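Local coordinates for ATP-dependent DNA helicase RecQ (Porphyromonas gingivalis, PDB 3IUO), which probably couples ATP hydrolysis to 3'-5' unwinding of duplex DNA, this chain being the C-terminal, all-helical piece of the helicase, at residues V23-Q28 with P47-E52; E54-V57 with R62-I65; D76-I81 with R110-K115. All coordinates share one frame; numbering follows the deposited sequence.

Contact 1 (V23-Q28 with P47-E52)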
loop_
_atom_site.group_PDB
_atom_site.type_symbol
_atom_site.label_atom_id
_atom_site.label_comp_id
_atom_site.label_asym_id
_atom_site.label_seq_id
_atom_site.Cartn_x
_atom_site.Cartn_y
_atom_site.Cartn_z
ATOM N N VAL B 23 -11.228 -20.240 2.668
ATOM C CA VAL B 23 -11.092 -21.002 3.898
ATOM C C VAL B 23 -10.198 -22.214 3.612
ATOM O O VAL B 23 -9.314 -22.530 4.425
ATOM C CB VAL B 23 -12.464 -21.414 4.473
ATOM C CG1 VAL B 23 -12.298 -22.537 5.517
ATOM C CG2 VAL B 23 -13.179 -20.202 5.088
ATOM N N SER B 24 -10.437 -22.878 2.469
ATOM C CA SER B 24 -9.643 -24.037 2.052
ATOM C C SER B 24 -8.179 -23.666 1.856
ATOM O O SER B 24 -7.287 -24.373 2.307
ATOM C CB SER B 24 -10.199 -24.642 0.760
ATOM O OG SER B 24 -11.423 -25.310 0.995
ATOM N N ILE B 25 -7.932 -22.530 1.201
ATOM C CA ILE B 25 -6.548 -22.074 0.954
ATOM C C ILE B 25 -5.784 -21.850 2.269
ATOM O O ILE B 25 -4.613 -22.236 2.401
ATOM C CB ILE B 25 -6.522 -20.817 0.062
ATOM C CG1 ILE B 25 -6.917 -21.220 -1.370
ATOM C CG2 ILE B 25 -5.129 -20.197 0.010
ATOM C CD1 ILE B 25 -7.299 -20.035 -2.270
ATOM N N VAL B 26 -6.449 -21.220 3.227
ATOM C CA VAL B 26 -5.849 -20.976 4.541
ATOM C C VAL B 26 -5.501 -22.305 5.207
ATOM O O VAL B 26 -4.429 -22.459 5.775
ATOM C CB VAL B 26 -6.793 -20.125 5.408
ATOM C CG1 VAL B 26 -6.278 -20.052 6.850
ATOM C CG2 VAL B 26 -6.923 -18.736 4.815
ATOM N N GLN B 27 -6.410 -23.274 5.102
ATOM C CA GLN B 27 -6.163 -24.583 5.702
ATOM C C GLN B 27 -4.987 -25.270 5.019
ATOM O O GLN B 27 -4.142 -25.873 5.695
ATOM C CB GLN B 27 -7.423 -25.444 5.635
ATOM C CG GLN B 27 -8.537 -24.937 6.544
ATOM C CD GLN B 27 -9.847 -25.708 6.393
ATOM O OE1 GLN B 27 -10.103 -26.347 5.363
ATOM N NE2 GLN B 27 -10.693 -25.629 7.414
ATOM N N GLN B 28 -4.936 -25.175 3.684
ATOM C CA GLN B 28 -3.825 -25.731 2.905
ATOM C C GLN B 28 -2.485 -25.115 3.310
ATOM O O GLN B 28 -1.487 -25.821 3.483
ATOM C CB GLN B 28 -4.064 -25.583 1.399
ATOM C CG GLN B 28 -5.064 -26.612 0.850
ATOM C CD GLN B 28 -5.572 -26.216 -0.520
ATOM O OE1 GLN B 28 -6.142 -25.126 -0.705
ATOM N NE2 GLN B 28 -5.369 -27.084 -1.490
ATOM N N PRO B 47 -0.483 -16.523 -10.568
ATOM C CA PRO B 47 -0.837 -15.152 -10.194
ATOM C C PRO B 47 -2.246 -15.007 -9.620
ATOM O O PRO B 47 -2.452 -14.175 -8.724
ATOM C CB PRO B 47 -0.712 -14.391 -11.512
ATOM C CG PRO B 47 0.242 -15.183 -12.295
ATOM C CD PRO B 47 -0.066 -16.602 -11.978
ATOM N N GLU B 48 -3.189 -15.809 -10.108
ATOM C CA GLU B 48 -4.535 -15.825 -9.545
ATOM C C GLU B 48 -4.506 -16.317 -8.102
ATOM O O GLU B 48 -5.228 -15.791 -7.261
ATOM C CB GLU B 48 -5.480 -16.707 -10.358
ATOM C CG GLU B 48 -5.868 -16.153 -11.733
ATOM C CD GLU B 48 -6.567 -17.182 -12.632
ATOM O OE1 GLU B 48 -6.396 -18.407 -12.439
ATOM O OE2 GLU B 48 -7.277 -16.760 -13.566
ATOM N N LEU B 49 -3.693 -17.327 -7.820
ATOM C CA LEU B 49 -3.555 -17.770 -6.422
ATOM C C LEU B 49 -2.998 -16.639 -5.546
ATOM O O LEU B 49 -3.511 -16.378 -4.454
ATOM C CB LEU B 49 -2.700 -19.038 -6.320
ATOM C CG LEU B 49 -2.499 -19.487 -4.867
ATOM C CD1 LEU B 49 -3.822 -19.770 -4.144
ATOM C CD2 LEU B 49 -1.594 -20.658 -4.847
ATOM N N LEU B 50 -1.960 -15.962 -6.038
ATOM C CA LEU B 50 -1.390 -14.837 -5.319
ATOM C C LEU B 50 -2.448 -13.800 -4.988
ATOM O O LEU B 50 -2.448 -13.258 -3.870
ATOM C CB LEU B 50 -0.221 -14.199 -6.084
ATOM C CG LEU B 50 1.064 -15.032 -6.211
ATOM C CD1 LEU B 50 2.043 -14.342 -7.153
ATOM C CD2 LEU B 50 1.715 -15.300 -4.867
ATOM N N SER B 51 -3.343 -13.531 -5.947
ATOM C CA SER B 51 -4.409 -12.557 -5.703
ATOM C C SER B 51 -5.329 -12.997 -4.572
ATOM O O SER B 51 -5.733 -12.185 -3.746
ATOM C CB SER B 51 -5.183 -12.269 -6.963
ATOM O OG SER B 51 -4.348 -11.644 -7.920
ATOM N N GLU B 52 -5.656 -14.286 -4.534
ATOM C CA GLU B 52 -6.490 -14.796 -3.434
ATOM C C GLU B 52 -5.786 -14.742 -2.079
ATOM O O GLU B 52 -6.391 -14.357 -1.072
ATOM C CB GLU B 52 -6.919 -16.238 -3.696
ATOM C CG GLU B 52 -7.700 -16.423 -4.984
ATOM C CD GLU B 52 -9.095 -15.820 -4.961
ATOM O OE1 GLU B 52 -9.622 -15.522 -3.868
ATOM O OE2 GLU B 52 -9.688 -15.677 -6.054
#
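I25 of helix 15-30 and the pair L49 and E52 of helix 46-58 form a small, buried, apolar contact between two helices of the helix-turn-helix region. It is held by packing alone. No hydrogen bond or salt bridge joins the two segments, and they bury about 101 Å² between them. The nearest backbone pair is I25 CA and E52 CA, at 8.5 Å.

A single methyl group does the work from the first helix. I25 CD1 meets L49 CD1 at 4.0 Å and E52 CB at 4.1 Å. The isoleucine points toward helix 46-58. Its CG1 branch is anti to the carbonyl carbon (chi1 -71°), and the next bond is extended (chi2 164°), which places CD1 at the far end of the side chain. The L49 side chain bends nearer than its base suggests and slides past I25 in the opposite direction, so the two meet methyl to methyl. E52 is different. Its side chain crosses that of I25 at about a right angle, and the methyl rests on the aliphatic root at CB. Beyond this point the chain of E52 bends at chi2 (-70°). All the separations are near ordinary van der Waals values, and nothing looks strained.

Helix 35-41 closes this core. Its I38 touches both I25 and L49, and A39 also lies against L49. M21 and K22 of helix 15-30 also touch E52. Three helices, 15-30, 35-41 and 46-58, round one apolar core fit the helix-turn-helix fold, consistent with the family assigned to this region.

Contact 2 (E54-V57 with R62-I65)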
loop_
_atom_site.group_PDB
_atom_site.type_symbol
_atom_site.label_atom_id
_atom_site.label_comp_id
_atom_site.label_asym_id
_atom_site.label_seq_id
_atom_site.Cartn_x
_atom_site.Cartn_y
_atom_site.Cartn_z
ATOM N N GLU B 54 -3.418 -12.617 -1.291
ATOM C CA GLU B 54 -3.442 -11.206 -0.924
ATOM C C GLU B 54 -4.775 -10.773 -0.266
ATOM O O GLU B 54 -4.786 -10.118 0.778
ATOM C CB GLU B 54 -3.131 -10.324 -2.137
ATOM C CG GLU B 54 -1.670 -10.472 -2.547
ATOM C CD GLU B 54 -1.332 -10.014 -3.982
ATOM O OE1 GLU B 54 -2.231 -9.756 -4.811
ATOM O OE2 GLU B 54 -0.134 -9.955 -4.301
ATOM N N THR B 55 -5.890 -11.161 -0.881
ATOM C CA THR B 55 -7.215 -10.881 -0.324
ATOM C C THR B 55 -7.321 -11.400 1.131
ATOM O O THR B 55 -7.762 -10.669 2.062
ATOM C CB THR B 55 -8.283 -11.483 -1.230
ATOM O OG1 THR B 55 -8.258 -10.809 -2.505
ATOM C CG2 THR B 55 -9.645 -11.323 -0.594
ATOM N N ILE B 56 -6.859 -12.629 1.324
ATOM C CA ILE B 56 -6.841 -13.244 2.661
ATOM C C ILE B 56 -6.017 -12.410 3.657
ATOM O O ILE B 56 -6.452 -12.113 4.780
ATOM C CB ILE B 56 -6.290 -14.682 2.561
ATOM C CG1 ILE B 56 -7.327 -15.570 1.888
ATOM C CG2 ILE B 56 -5.878 -15.256 3.956
ATOM C CD1 ILE B 56 -6.715 -16.887 1.362
ATOM N N VAL B 57 -4.817 -12.033 3.240
ATOM C CA VAL B 57 -3.931 -11.260 4.115
ATOM C C VAL B 57 -4.534 -9.872 4.401
ATOM O O VAL B 57 -4.511 -9.402 5.555
ATOM C CB VAL B 57 -2.567 -11.151 3.462
ATOM C CG1 VAL B 57 -1.674 -10.102 4.190
ATOM C CG2 VAL B 57 -1.906 -12.507 3.489
ATOM N N ARG B 62 -3.462 -14.107 9.641
ATOM C CA ARG B 62 -2.016 -14.256 9.771
ATOM C C ARG B 62 -1.562 -15.575 9.178
ATOM O O ARG B 62 -1.478 -16.582 9.862
ATOM C CB ARG B 62 -1.585 -14.124 11.251
ATOM C CG ARG B 62 -0.067 -13.976 11.401
ATOM C CD ARG B 62 0.311 -13.801 12.892
ATOM N NE ARG B 62 1.772 -13.627 13.028
ATOM C CZ ARG B 62 2.406 -12.452 13.050
ATOM N NH1 ARG B 62 1.752 -11.283 12.969
ATOM N NH2 ARG B 62 3.747 -12.472 13.157
ATOM N N ILE B 63 -1.230 -15.566 7.913
ATOM C CA ILE B 63 -0.727 -16.789 7.285
ATOM C C ILE B 63 0.790 -16.796 7.276
ATOM O O ILE B 63 1.443 -15.717 7.199
ATOM C CB ILE B 63 -1.235 -16.938 5.858
ATOM C CG1 ILE B 63 -0.836 -15.718 5.026
ATOM C CG2 ILE B 63 -2.764 -17.123 5.845
ATOM C CD1 ILE B 63 -0.993 -15.968 3.529
ATOM N N ASN B 64 1.347 -18.003 7.292
ATOM C CA ASN B 64 2.762 -18.126 7.169
ATOM C C ASN B 64 3.153 -18.947 5.964
ATOM O O ASN B 64 2.862 -20.130 5.899
ATOM C CB ASN B 64 3.392 -18.694 8.439
ATOM C CG ASN B 64 4.883 -18.432 8.452
ATOM O OD1 ASN B 64 5.618 -18.998 7.660
ATOM N ND2 ASN B 64 5.317 -17.485 9.285
ATOM N N ILE B 65 3.825 -18.301 5.011
ATOM C CA ILE B 65 4.285 -19.001 3.798
ATOM C C ILE B 65 5.815 -19.166 3.713
ATOM O O ILE B 65 6.360 -19.344 2.620
ATOM C CB ILE B 65 3.722 -18.326 2.499
ATOM C CG1 ILE B 65 4.155 -16.866 2.395
ATOM C CG2 ILE B 65 2.184 -18.407 2.492
ATOM C CD1 ILE B 65 4.077 -16.299 0.966
#
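In the helix-turn-helix region, I63, on the extended link after helix 46-58, folds back against I56 and V57 near the end of that helix. The chain turns after this helix and runs on without regular structure before helix 66-72 begins. The contact therefore closes a local turn, with only four residues between its segments. The backbones come nearest at V57 and R62, whose CA atoms are 6.7 Å apart. About 105 Å² is buried, and all three touching residues are buried in the fold.

No hydrogen bond crosses the contact. I63 meets its two neighbours with different branches. Its CG2 methyl faces the CG2 methyl of I56 at 4.1 Å. Its longer branch turns to V57. The side chains of I56 and V57 each cross that of I63 at about a right angle. In I63, CG1 stands between the backbone N and the carbonyl carbon (chi1 57°). This divides the two branches between the two helix residues.

Polar groups of 62-65 are tied to other parts of the fold. I63 O accepts a hydrogen bond from S118 OG on helix 106-121, and N64 OD1 accepts one from D66 N, just past the N-cap residue I65 of the next helix. I114 of helix 106-121 also lies against I63, and T89 of the second subunit packs on V57, so the second subunit reaches this contact.

The tighter half of the packing is at V57. Its CG2 methyl, anti to the carbonyl carbon, lies beside the end of the I63 branch, 3.6 Å from I63 CD1 and 3.7 Å from I63 CG1.

Contact 3 (D76-I81 with R110-K115); sequences DHLEDI and RLVRIK
V112 of helix 106-121 packs against I81 of helix 75-87, and this pair is the tight part of the contact. The helix segments cross at -58°, with 9.9 Å between their axes at closest approach. The backbones come nearest at I81 and V112, whose CA atoms are 6.7 Å apart.

I81 CG2 presses on the root of the valine, 3.6 Å from V112 CB and 3.7 Å from V112 CG1. With V112 CG1 anti to the backbone N (chi1 -180°), that methyl lies against I81 and CG2 is turned toward L78. F82, one residue beyond I81, also touches V112.

L78 leads from this tight pair to the looser side. V112 CG2 meets L78 CD1 at 3.9 Å while staying near I81 CG2. The same leucine methyl reaches the aliphatic part of K115, at 4.2 Å from K115 CD, and the two side chains cross at about a right angle. Both L78 and K115 are partly exposed, so this is the solvent side of the contact. K115 lies extended past the leucine and bends at its last torsion (chi4 68°). Its NZ forms salt bridges with E119 and D66. I69 of helix 66-72 touches both L78 and K115.

No hydrogen bond links the two segments. The chemistry implies that close fit of branched side chains joins these helices, while K115 adds its methylenes to the apolar patch and carries its charge to acidic partners beyond it.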
loop_
_atom_site.group_PDB
_atom_site.type_symbol
_atom_site.label_atom_id
_atom_site.label_comp_id
_atom_site.label_asym_id
_atom_site.label_seq_id
_atom_site.Cartn_x
_atom_site.Cartn_y
_atom_site.Cartn_z
ATOM N N ASP B 76 19.159 -14.470 -0.925
ATOM C CA ASP B 76 19.499 -13.032 -1.029
ATOM C C ASP B 76 18.364 -12.182 -1.624
ATOM O O ASP B 76 18.208 -11.009 -1.274
ATOM C CB ASP B 76 20.787 -12.826 -1.845
ATOM C CG ASP B 76 22.018 -13.446 -1.185
ATOM O OD1 ASP B 76 22.324 -13.105 -0.017
ATOM O OD2 ASP B 76 22.708 -14.261 -1.847
ATOM N N HIS B 77 17.608 -12.773 -2.550
ATOM C CA HIS B 77 16.411 -12.136 -3.101
ATOM C C HIS B 77 15.392 -11.901 -1.990
ATOM O O HIS B 77 14.885 -10.789 -1.835
ATOM C CB HIS B 77 15.823 -12.992 -4.225
ATOM C CG HIS B 77 16.633 -12.976 -5.491
ATOM N ND1 HIS B 77 16.068 -13.156 -6.733
ATOM C CD2 HIS B 77 17.955 -12.765 -5.710
ATOM C CE1 HIS B 77 17.007 -13.085 -7.662
ATOM N NE2 HIS B 77 18.164 -12.854 -7.067
ATOM N N LEU B 78 15.113 -12.936 -1.201
ATOM C CA LEU B 78 14.193 -12.796 -0.049
ATOM C C LEU B 78 14.639 -11.678 0.920
ATOM O O LEU B 78 13.829 -10.822 1.273
ATOM C CB LEU B 78 14.025 -14.134 0.702
ATOM C CG LEU B 78 13.386 -14.196 2.098
ATOM C CD1 LEU B 78 11.961 -13.693 2.045
ATOM C CD2 LEU B 78 13.435 -15.627 2.661
ATOM N N GLU B 79 15.913 -11.692 1.328
ATOM C CA GLU B 79 16.446 -10.692 2.252
ATOM C C GLU B 79 16.350 -9.275 1.688
ATOM O O GLU B 79 15.905 -8.359 2.380
ATOM C CB GLU B 79 17.887 -11.038 2.670
ATOM C CG GLU B 79 18.425 -10.197 3.835
ATOM C CD GLU B 79 19.839 -10.598 4.268
ATOM O OE1 GLU B 79 20.811 -10.369 3.514
ATOM O OE2 GLU B 79 19.992 -11.140 5.382
ATOM N N ASP B 80 16.749 -9.087 0.435
ATOM C CA ASP B 80 16.734 -7.753 -0.160
ATOM C C ASP B 80 15.318 -7.185 -0.323
ATOM O O ASP B 80 15.079 -6.028 -0.010
ATOM C CB ASP B 80 17.498 -7.746 -1.482
ATOM C CG ASP B 80 18.989 -7.989 -1.283
ATOM O OD1 ASP B 80 19.511 -7.685 -0.185
ATOM O OD2 ASP B 80 19.652 -8.488 -2.214
ATOM N N ILE B 81 14.383 -8.016 -0.777
ATOM C CA ILE B 81 13.005 -7.563 -0.922
ATOM C C ILE B 81 12.385 -7.306 0.459
ATOM O O ILE B 81 11.676 -6.324 0.644
ATOM C CB ILE B 81 12.148 -8.574 -1.735
ATOM C CG1 ILE B 81 12.704 -8.742 -3.159
ATOM C CG2 ILE B 81 10.703 -8.100 -1.835
ATOM C CD1 ILE B 81 12.227 -10.033 -3.809
ATOM N N ARG B 110 5.637 -10.014 -4.953
ATOM C CA ARG B 110 4.334 -10.318 -4.363
ATOM C C ARG B 110 4.409 -11.319 -3.200
ATOM O O ARG B 110 3.742 -11.128 -2.175
ATOM C CB ARG B 110 3.329 -10.808 -5.406
ATOM C CG ARG B 110 2.947 -9.702 -6.349
ATOM C CD ARG B 110 2.082 -10.231 -7.474
ATOM N NE ARG B 110 0.706 -10.465 -7.029
ATOM C CZ ARG B 110 -0.238 -11.010 -7.783
ATOM N NH1 ARG B 110 0.041 -11.444 -9.008
ATOM N NH2 ARG B 110 -1.472 -11.136 -7.323
ATOM N N LEU B 111 5.199 -12.393 -3.350
ATOM C CA LEU B 111 5.367 -13.377 -2.284
ATOM C C LEU B 111 5.939 -12.757 -1.016
ATOM O O LEU B 111 5.457 -13.028 0.092
ATOM C CB LEU B 111 6.264 -14.533 -2.755
ATOM C CG LEU B 111 5.541 -15.534 -3.671
ATOM C CD1 LEU B 111 6.552 -16.519 -4.315
ATOM C CD2 LEU B 111 4.457 -16.359 -2.926
ATOM N N VAL B 112 6.996 -11.967 -1.156
ATOM C CA VAL B 112 7.639 -11.427 0.027
ATOM C C VAL B 112 6.720 -10.391 0.658
ATOM O O VAL B 112 6.710 -10.283 1.883
ATOM C CB VAL B 112 9.032 -10.844 -0.265
ATOM C CG1 VAL B 112 9.687 -10.280 1.005
ATOM C CG2 VAL B 112 9.899 -11.943 -0.832
ATOM N N ARG B 113 5.976 -9.656 -0.172
ATOM C CA ARG B 113 5.036 -8.646 0.327
ATOM C C ARG B 113 3.935 -9.334 1.171
ATOM O O ARG B 113 3.552 -8.810 2.211
ATOM C CB ARG B 113 4.446 -7.895 -0.864
ATOM C CG ARG B 113 3.424 -6.816 -0.494
ATOM C CD ARG B 113 2.988 -6.025 -1.699
ATOM N NE ARG B 113 1.936 -5.055 -1.336
ATOM C CZ ARG B 113 0.643 -5.332 -1.373
ATOM N NH1 ARG B 113 0.233 -6.547 -1.735
ATOM N NH2 ARG B 113 -0.232 -4.407 -1.013
ATOM N N ILE B 114 3.450 -10.489 0.727
ATOM C CA ILE B 114 2.486 -11.289 1.549
ATOM C C ILE B 114 3.075 -11.609 2.904
ATOM O O ILE B 114 2.435 -11.397 3.945
ATOM C CB ILE B 114 2.036 -12.566 0.804
ATOM C CG1 ILE B 114 1.102 -12.168 -0.356
ATOM C CG2 ILE B 114 1.400 -13.600 1.742
ATOM C CD1 ILE B 114 1.060 -13.214 -1.459
ATOM N N LYS B 115 4.309 -12.121 2.907
ATOM C CA LYS B 115 5.003 -12.473 4.147
ATOM C C LYS B 115 5.095 -11.234 5.067
ATOM O O LYS B 115 4.766 -11.281 6.264
ATOM C CB LYS B 115 6.393 -12.978 3.786
ATOM C CG LYS B 115 7.302 -13.165 4.999
ATOM C CD LYS B 115 8.641 -13.674 4.539
ATOM C CE LYS B 115 9.717 -13.491 5.606
ATOM N NZ LYS B 115 9.468 -14.371 6.802
#

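How the contacts relate
Contacts 1 and 2 share helix 46-58 and adjoin, with centres about 8 Å apart. I56 bridges them: its CG2 is 3.7 Å from V26 CG2, and its CD1 is 3.9 Å from I25 CG2. Contact 3 lies across the chain's centre from contact 1, about 18 Å between centres, and about 14 Å from contact 2. Helix 106-121 still ties it to both. R110 NE forms a salt bridge with E54 OE2 at 2.9 Å, and R110 NH2 a probable hydrogen bond with S51 OG at 3.0 Å. I114 CG2 packs on I65 CD1 at 3.9 Å. Through R110 and I114, helix 106-121 joins the helix-turn-helix region to helix 75-87.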